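PDB 4PRK: 4-phosphoerythronate dehydrogenase from Lactobacillus jensenii, which probably works as an NAD-dependent D-lactate dehydrogenase of the D-isomer-specific 2-hydroxyacid dehydrogenase family, interconverting pyruvate and D-lactate. Local coordinates for residues 59-65 with 87-93; 310-314 with 324-328. All coordinates share one frame. Numbering follows the deposited sequence.

Interaction 1: residues 59-65 with 87-93; sequences EIVYKKL and LAKKYHL
Tyr91, Tyr62 and Glu59 carry most of this interface, which joins two neighbouring connecting helices of a parallel α/β sheet, 60-67 and 85-90. The segments run in the same direction and in step, one helical turn per pair: CA of Glu59 lies 6.8 Å from CA of Leu87, and CA of Lys63 lies 6.6 Å from CA of Tyr91. Tyr91 is the first residue to leave helical geometry. A Schellman motif ends its helix, with His92 at positive phi as C-prime residue, Leu93 N bonded to Ala88 O (2.8 Å) and His92 N to Lys89 O (3.0 Å); this turn brings Leu93 back toward the partner helix. The Tyr91 side chain (chi1 m) lays its ring face on the helix 60-67 backbone, the centroid 3.7 Å from Lys63 CA in a CH-pi contact. Tyr62 (m, chi2 88°) receives Leu87 CB over one face, 3.8 Å from the centroid, and Leu93 CD1 at its edge, 3.8 Å from Tyr62 CD2; its hydroxyl bonds to Leu56 O. Glu59 is extended (t, t); its OE2 accepts a hydrogen bond from Tyr91 OH (2.6 Å), and Glu59 OE2 forms a salt bridge with Lys90 NZ (3.2 Å). Tyrosine suits both places, offering a broad apolar ring and a polar tip. The chemistry is thus graded: apolar contacts fill the buried side, while one carboxylate oxygen gathers a phenol and an ammonium at the more exposed end.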
loop_
_atom_site.group_PDB
_atom_site.type_symbol
_atom_site.label_atom_id
_atom_site.label_comp_id
_atom_site.label_asym_id
_atom_site.label_seq_id
_atom_site.Cartn_x
_atom_site.Cartn_y
_atom_site.Cartn_z
ATOM N N GLU A 59 32.792 -38.622 -13.594
ATOM C CA GLU A 59 33.400 -38.352 -12.288
ATOM C C GLU A 59 34.742 -37.596 -12.366
ATOM O O GLU A 59 35.173 -37.011 -11.359
ATOM C CB GLU A 59 33.566 -39.654 -11.506
ATOM C CG GLU A 59 34.712 -39.644 -10.500
ATOM C CD GLU A 59 34.602 -40.743 -9.482
ATOM O OE1 GLU A 59 33.618 -41.502 -9.549
ATOM O OE2 GLU A 59 35.490 -40.828 -8.612
ATOM N N ILE A 60 35.390 -37.606 -13.540
ATOM C CA ILE A 60 36.747 -37.023 -13.707
ATOM C C ILE A 60 36.697 -35.485 -13.626
ATOM O O ILE A 60 37.660 -34.830 -13.188
ATOM C CB ILE A 60 37.478 -37.532 -14.998
ATOM C CG1 ILE A 60 37.227 -36.649 -16.244
ATOM C CG2 ILE A 60 37.133 -38.999 -15.269
ATOM C CD1 ILE A 60 35.824 -36.691 -16.830
ATOM N N VAL A 61 35.552 -34.931 -14.030
ATOM C CA VAL A 61 35.233 -33.522 -13.792
ATOM C C VAL A 61 35.330 -33.204 -12.276
ATOM O O VAL A 61 36.118 -32.333 -11.856
ATOM C CB VAL A 61 33.834 -33.189 -14.355
ATOM C CG1 VAL A 61 33.450 -31.747 -14.027
ATOM C CG2 VAL A 61 33.779 -33.476 -15.864
ATOM N N TYR A 62 34.571 -33.948 -11.467
ATOM C CA TYR A 62 34.583 -33.788 -10.014
ATOM C C TYR A 62 35.965 -34.070 -9.412
ATOM O O TYR A 62 36.410 -33.328 -8.532
ATOM C CB TYR A 62 33.565 -34.711 -9.330
ATOM C CG TYR A 62 32.120 -34.516 -9.735
ATOM C CD1 TYR A 62 31.593 -35.205 -10.822
ATOM C CD2 TYR A 62 31.268 -33.684 -9.009
ATOM C CE1 TYR A 62 30.271 -35.062 -11.203
ATOM C CE2 TYR A 62 29.932 -33.539 -9.376
ATOM C CZ TYR A 62 29.441 -34.232 -10.489
ATOM O OH TYR A 62 28.126 -34.120 -10.897
ATOM N N LYS A 63 36.630 -35.144 -9.852
ATOM C CA LYS A 63 37.989 -35.430 -9.373
ATOM C C LYS A 63 38.869 -34.235 -9.663
ATOM O O LYS A 63 39.610 -33.771 -8.794
ATOM C CB LYS A 63 38.604 -36.691 -10.017
ATOM C CG LYS A 63 40.076 -36.916 -9.628
ATOM C CD LYS A 63 40.646 -38.261 -10.067
ATOM C CE LYS A 63 39.996 -39.409 -9.305
ATOM N NZ LYS A 63 40.743 -40.693 -9.407
ATOM N N LYS A 64 38.763 -33.732 -10.888
ATOM C CA LYS A 64 39.613 -32.637 -11.348
ATOM C C LYS A 64 39.343 -31.251 -10.715
ATOM O O LYS A 64 40.289 -30.481 -10.519
ATOM C CB LYS A 64 39.570 -32.576 -12.867
ATOM C CG LYS A 64 40.269 -33.774 -13.475
ATOM C CD LYS A 64 40.046 -33.843 -14.967
ATOM C CE LYS A 64 41.370 -33.918 -15.709
ATOM N NZ LYS A 64 41.193 -33.460 -17.107
ATOM N N LEU A 65 38.082 -30.926 -10.394
ATOM C CA LEU A 65 37.788 -29.704 -9.603
ATOM C C LEU A 65 38.447 -29.799 -8.231
ATOM O O LEU A 65 39.106 -28.856 -7.767
ATOM C CB LEU A 65 36.290 -29.501 -9.394
ATOM C CG LEU A 65 35.446 -29.365 -10.652
ATOM C CD1 LEU A 65 33.977 -29.342 -10.257
ATOM C CD2 LEU A 65 35.852 -28.132 -11.457
ATOM N N LEU A 87 28.846 -38.039 -6.019
ATOM C CA LEU A 87 30.200 -37.621 -6.374
ATOM C C LEU A 87 30.648 -36.373 -5.587
ATOM O O LEU A 87 31.807 -36.275 -5.188
ATOM C CB LEU A 87 30.324 -37.366 -7.878
ATOM C CG LEU A 87 30.510 -38.554 -8.835
ATOM C CD1 LEU A 87 31.344 -39.675 -8.228
ATOM C CD2 LEU A 87 29.182 -39.106 -9.309
ATOM N N ALA A 88 29.734 -35.433 -5.357
ATOM C CA ALA A 88 30.048 -34.209 -4.611
ATOM C C ALA A 88 30.620 -34.506 -3.219
ATOM O O ALA A 88 31.666 -33.978 -2.834
ATOM C CB ALA A 88 28.804 -33.332 -4.494
ATOM N N LYS A 89 29.916 -35.347 -2.467
ATOM C CA LYS A 89 30.358 -35.765 -1.130
ATOM C C LYS A 89 31.714 -36.480 -1.208
ATOM O O LYS A 89 32.627 -36.176 -0.443
ATOM C CB LYS A 89 29.308 -36.685 -0.489
ATOM C CG LYS A 89 29.541 -37.021 0.978
ATOM C CD LYS A 89 29.368 -35.808 1.881
ATOM C CE LYS A 89 29.186 -36.231 3.330
ATOM N NZ LYS A 89 28.907 -35.075 4.224
ATOM N N LYS A 90 31.838 -37.418 -2.149
ATOM C CA LYS A 90 33.100 -38.128 -2.384
ATOM C C LYS A 90 34.314 -37.180 -2.440
ATOM O O LYS A 90 35.346 -37.457 -1.816
ATOM C CB LYS A 90 33.022 -38.942 -3.680
ATOM C CG LYS A 90 34.372 -39.480 -4.127
ATOM C CD LYS A 90 34.229 -40.472 -5.255
ATOM C CE LYS A 90 35.334 -41.503 -5.201
ATOM N NZ LYS A 90 34.940 -42.630 -6.082
ATOM N N TYR A 91 34.174 -36.068 -3.175
ATOM C CA TYR A 91 35.270 -35.130 -3.380
ATOM C C TYR A 91 35.158 -33.879 -2.537
ATOM O O TYR A 91 35.711 -32.872 -2.903
ATOM C CB TYR A 91 35.385 -34.763 -4.857
ATOM C CG TYR A 91 35.892 -35.918 -5.676
ATOM C CD1 TYR A 91 37.229 -36.307 -5.609
ATOM C CD2 TYR A 91 35.036 -36.646 -6.489
ATOM C CE1 TYR A 91 37.704 -37.384 -6.339
ATOM C CE2 TYR A 91 35.496 -37.726 -7.223
ATOM C CZ TYR A 91 36.830 -38.093 -7.143
ATOM O OH TYR A 91 37.280 -39.162 -7.881
ATOM N N HIS A 92 34.453 -33.941 -1.408
ATOM C CA HIS A 92 34.377 -32.820 -0.470
ATOM C C HIS A 92 33.919 -31.509 -1.127
ATOM O O HIS A 92 34.326 -30.429 -0.711
ATOM C CB HIS A 92 35.733 -32.624 0.228
ATOM C CG HIS A 92 36.178 -33.810 1.031
ATOM N ND1 HIS A 92 36.790 -33.687 2.259
ATOM C CD2 HIS A 92 36.098 -35.140 0.784
ATOM C CE1 HIS A 92 37.070 -34.887 2.733
ATOM N NE2 HIS A 92 36.659 -35.785 1.856
ATOM N N LEU A 93 33.062 -31.612 -2.143
ATOM C CA LEU A 93 32.570 -30.444 -2.878
ATOM C C LEU A 93 31.222 -29.952 -2.317
ATOM O O LEU A 93 30.182 -30.509 -2.675
ATOM C CB LEU A 93 32.400 -30.776 -4.378
ATOM C CG LEU A 93 33.643 -30.911 -5.284
ATOM C CD1 LEU A 93 33.330 -31.714 -6.545
ATOM C CD2 LEU A 93 34.221 -29.545 -5.654
#

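Interaction 2: residues 310-314 with 324-328; sequences ISLRD and AHFVV
This contact is a side-chain-to-main-chain polar link between helix 301-319 and the C-terminal tail that folds back beside it in the smaller, five-stranded α/β domain. Residues 310-314 are regular helix; 324-328 form no regular helix or strand, but pass along the edge of the sheet, where Phe326 and Val328 make backbone hydrogen bonds with Asn97 and Val95. The closest backbone approach is Asp314 CA to Ala324 CA, 4.5 Å. Asp314 (chi1 m, chi2 0°) points its CB at the tail and accepts hydrogen bonds from two successive main-chain amides: His325 N donates to OD1 at 2.8 Å, nearly straight at 171°, and Phe326 N to OD2 at 2.9 Å, more bent at 138°. Aspartate is well suited here, its short side chain setting two acceptors close to the helix. Ala324 is small enough for its CB to come 3.4 Å from Asp314 CG. Arg313 NH2 bridges to Asp314 OD1 at 3.1 Å and also donates to Arg323 O; the guanidinium presents one face to His325, with CZ 3.6 Å from NE2 of that histidine. One turn back along the helix, Ile310 CG2 touches Phe326 CE2 at 3.7 Å, adding an apolar border. His325 also packs on Ile178 of the second subunit, so the tail lies near a subunit interface. A buried carboxylate is here paid for by two backbone amides and a neighbouring guanidinium, so the tail is held largely through its main chain.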
loop_
_atom_site.group_PDB
_atom_site.type_symbol
_atom_site.label_atom_id
_atom_site.label_comp_id
_atom_site.label_asym_id
_atom_site.label_seq_id
_atom_site.Cartn_x
_atom_site.Cartn_y
_atom_site.Cartn_z
ATOM N N ILE A 310 24.633 -13.733 -6.260
ATOM C CA ILE A 310 24.393 -14.569 -5.091
ATOM C C ILE A 310 25.252 -15.857 -5.096
ATOM O O ILE A 310 25.865 -16.185 -4.073
ATOM C CB ILE A 310 22.895 -14.898 -4.887
ATOM C CG1 ILE A 310 22.136 -13.584 -4.524
ATOM C CG2 ILE A 310 22.736 -15.938 -3.775
ATOM C CD1 ILE A 310 20.620 -13.704 -4.417
ATOM N N SER A 311 25.307 -16.567 -6.217
ATOM C CA SER A 311 26.212 -17.699 -6.334
ATOM C C SER A 311 27.713 -17.283 -6.142
ATOM O O SER A 311 28.440 -17.834 -5.287
ATOM C CB SER A 311 25.971 -18.378 -7.678
ATOM O OG SER A 311 26.205 -17.520 -8.782
ATOM N N LEU A 312 28.130 -16.265 -6.892
ATOM C CA LEU A 312 29.501 -15.727 -6.825
ATOM C C LEU A 312 29.914 -15.501 -5.353
ATOM O O LEU A 312 30.986 -15.930 -4.943
ATOM C CB LEU A 312 29.585 -14.369 -7.624
ATOM C CG LEU A 312 30.920 -13.579 -7.605
ATOM C CD1 LEU A 312 32.019 -14.459 -8.202
ATOM C CD2 LEU A 312 30.903 -12.214 -8.310
ATOM N N ARG A 313 29.042 -14.813 -4.604
ATOM C CA ARG A 313 29.242 -14.470 -3.209
ATOM C C ARG A 313 29.385 -15.717 -2.319
ATOM O O ARG A 313 30.335 -15.801 -1.550
ATOM C CB ARG A 313 28.117 -13.549 -2.691
ATOM C CG ARG A 313 28.535 -12.684 -1.509
ATOM C CD ARG A 313 27.650 -12.880 -0.275
ATOM N NE ARG A 313 27.757 -14.253 0.237
ATOM C CZ ARG A 313 28.322 -14.641 1.385
ATOM N NH1 ARG A 313 28.834 -13.769 2.236
ATOM N NH2 ARG A 313 28.347 -15.933 1.689
ATOM N N ASP A 314 28.477 -16.685 -2.410
ATOM C CA ASP A 314 28.676 -17.954 -1.670
ATOM C C ASP A 314 29.926 -18.663 -2.161
ATOM O O ASP A 314 30.600 -19.302 -1.375
ATOM C CB ASP A 314 27.504 -18.945 -1.814
ATOM C CG ASP A 314 26.357 -18.666 -0.841
ATOM O OD1 ASP A 314 26.446 -17.711 -0.036
ATOM O OD2 ASP A 314 25.352 -19.415 -0.888
ATOM N N ALA A 324 28.523 -20.101 3.394
ATOM C CA ALA A 324 27.623 -19.863 2.259
ATOM C C ALA A 324 26.185 -19.797 2.791
ATOM O O ALA A 324 25.859 -20.446 3.797
ATOM C CB ALA A 324 27.759 -20.981 1.227
ATOM N N HIS A 325 25.337 -18.995 2.147
ATOM C CA HIS A 325 23.958 -18.826 2.610
ATOM C C HIS A 325 23.051 -19.941 2.093
ATOM O O HIS A 325 22.028 -20.245 2.729
ATOM C CB HIS A 325 23.395 -17.435 2.245
ATOM C CG HIS A 325 24.141 -16.297 2.875
ATOM N ND1 HIS A 325 24.427 -16.250 4.223
ATOM C CD2 HIS A 325 24.672 -15.172 2.343
ATOM C CE1 HIS A 325 25.118 -15.156 4.491
ATOM N NE2 HIS A 325 25.279 -14.483 3.366
ATOM N N PHE A 326 23.450 -20.564 0.972
ATOM C CA PHE A 326 22.587 -21.446 0.196
ATOM C C PHE A 326 23.296 -22.726 -0.244
ATOM O O PHE A 326 23.220 -23.132 -1.400
ATOM C CB PHE A 326 22.015 -20.683 -1.000
ATOM C CG PHE A 326 21.335 -19.390 -0.613
ATOM C CD1 PHE A 326 20.149 -19.406 0.100
ATOM C CD2 PHE A 326 21.902 -18.157 -0.931
ATOM C CE1 PHE A 326 19.517 -18.228 0.469
ATOM C CE2 PHE A 326 21.284 -16.973 -0.555
ATOM C CZ PHE A 326 20.085 -17.007 0.149
ATOM N N VAL A 327 23.961 -23.364 0.715
ATOM C CA VAL A 327 24.359 -24.787 0.626
ATOM C C VAL A 327 23.152 -25.724 0.446
ATOM O O VAL A 327 22.093 -25.492 1.034
ATOM C CB VAL A 327 25.034 -25.241 1.926
ATOM C CG1 VAL A 327 25.540 -26.683 1.783
ATOM C CG2 VAL A 327 26.137 -24.259 2.307
ATOM N N VAL A 328 23.315 -26.804 -0.314
ATOM C CA VAL A 328 22.173 -27.659 -0.629
ATOM C C VAL A 328 22.359 -29.172 -0.372
ATOM O O VAL A 328 23.437 -29.729 -0.600
ATOM C CB VAL A 328 21.712 -27.391 -2.091
ATOM C CG1 VAL A 328 21.107 -28.629 -2.749
ATOM C CG2 VAL A 328 20.718 -26.230 -2.125
#

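Both contacts belong to the five-stranded parallel α/β domain, and they lie on opposite faces of its sheet: the helices of interaction 1 cover one face, whereas helix 301-319 of interaction 2 lies with helix 10-23 on the other. Their centres are 18 Å apart, and their nearest atoms about 7 Å, without touching. Strand 94-96 is the bridge, since it starts directly after Leu93 of interaction 1 and its Thr96 meets Asp314 and Ala324 of interaction 2. The chain leaves this domain for the Rossmann-type NAD-binding domain and returns through helix 301-319, so interaction 2 joins C-terminal residues to a domain begun at the N terminus, as in related dehydrogenases.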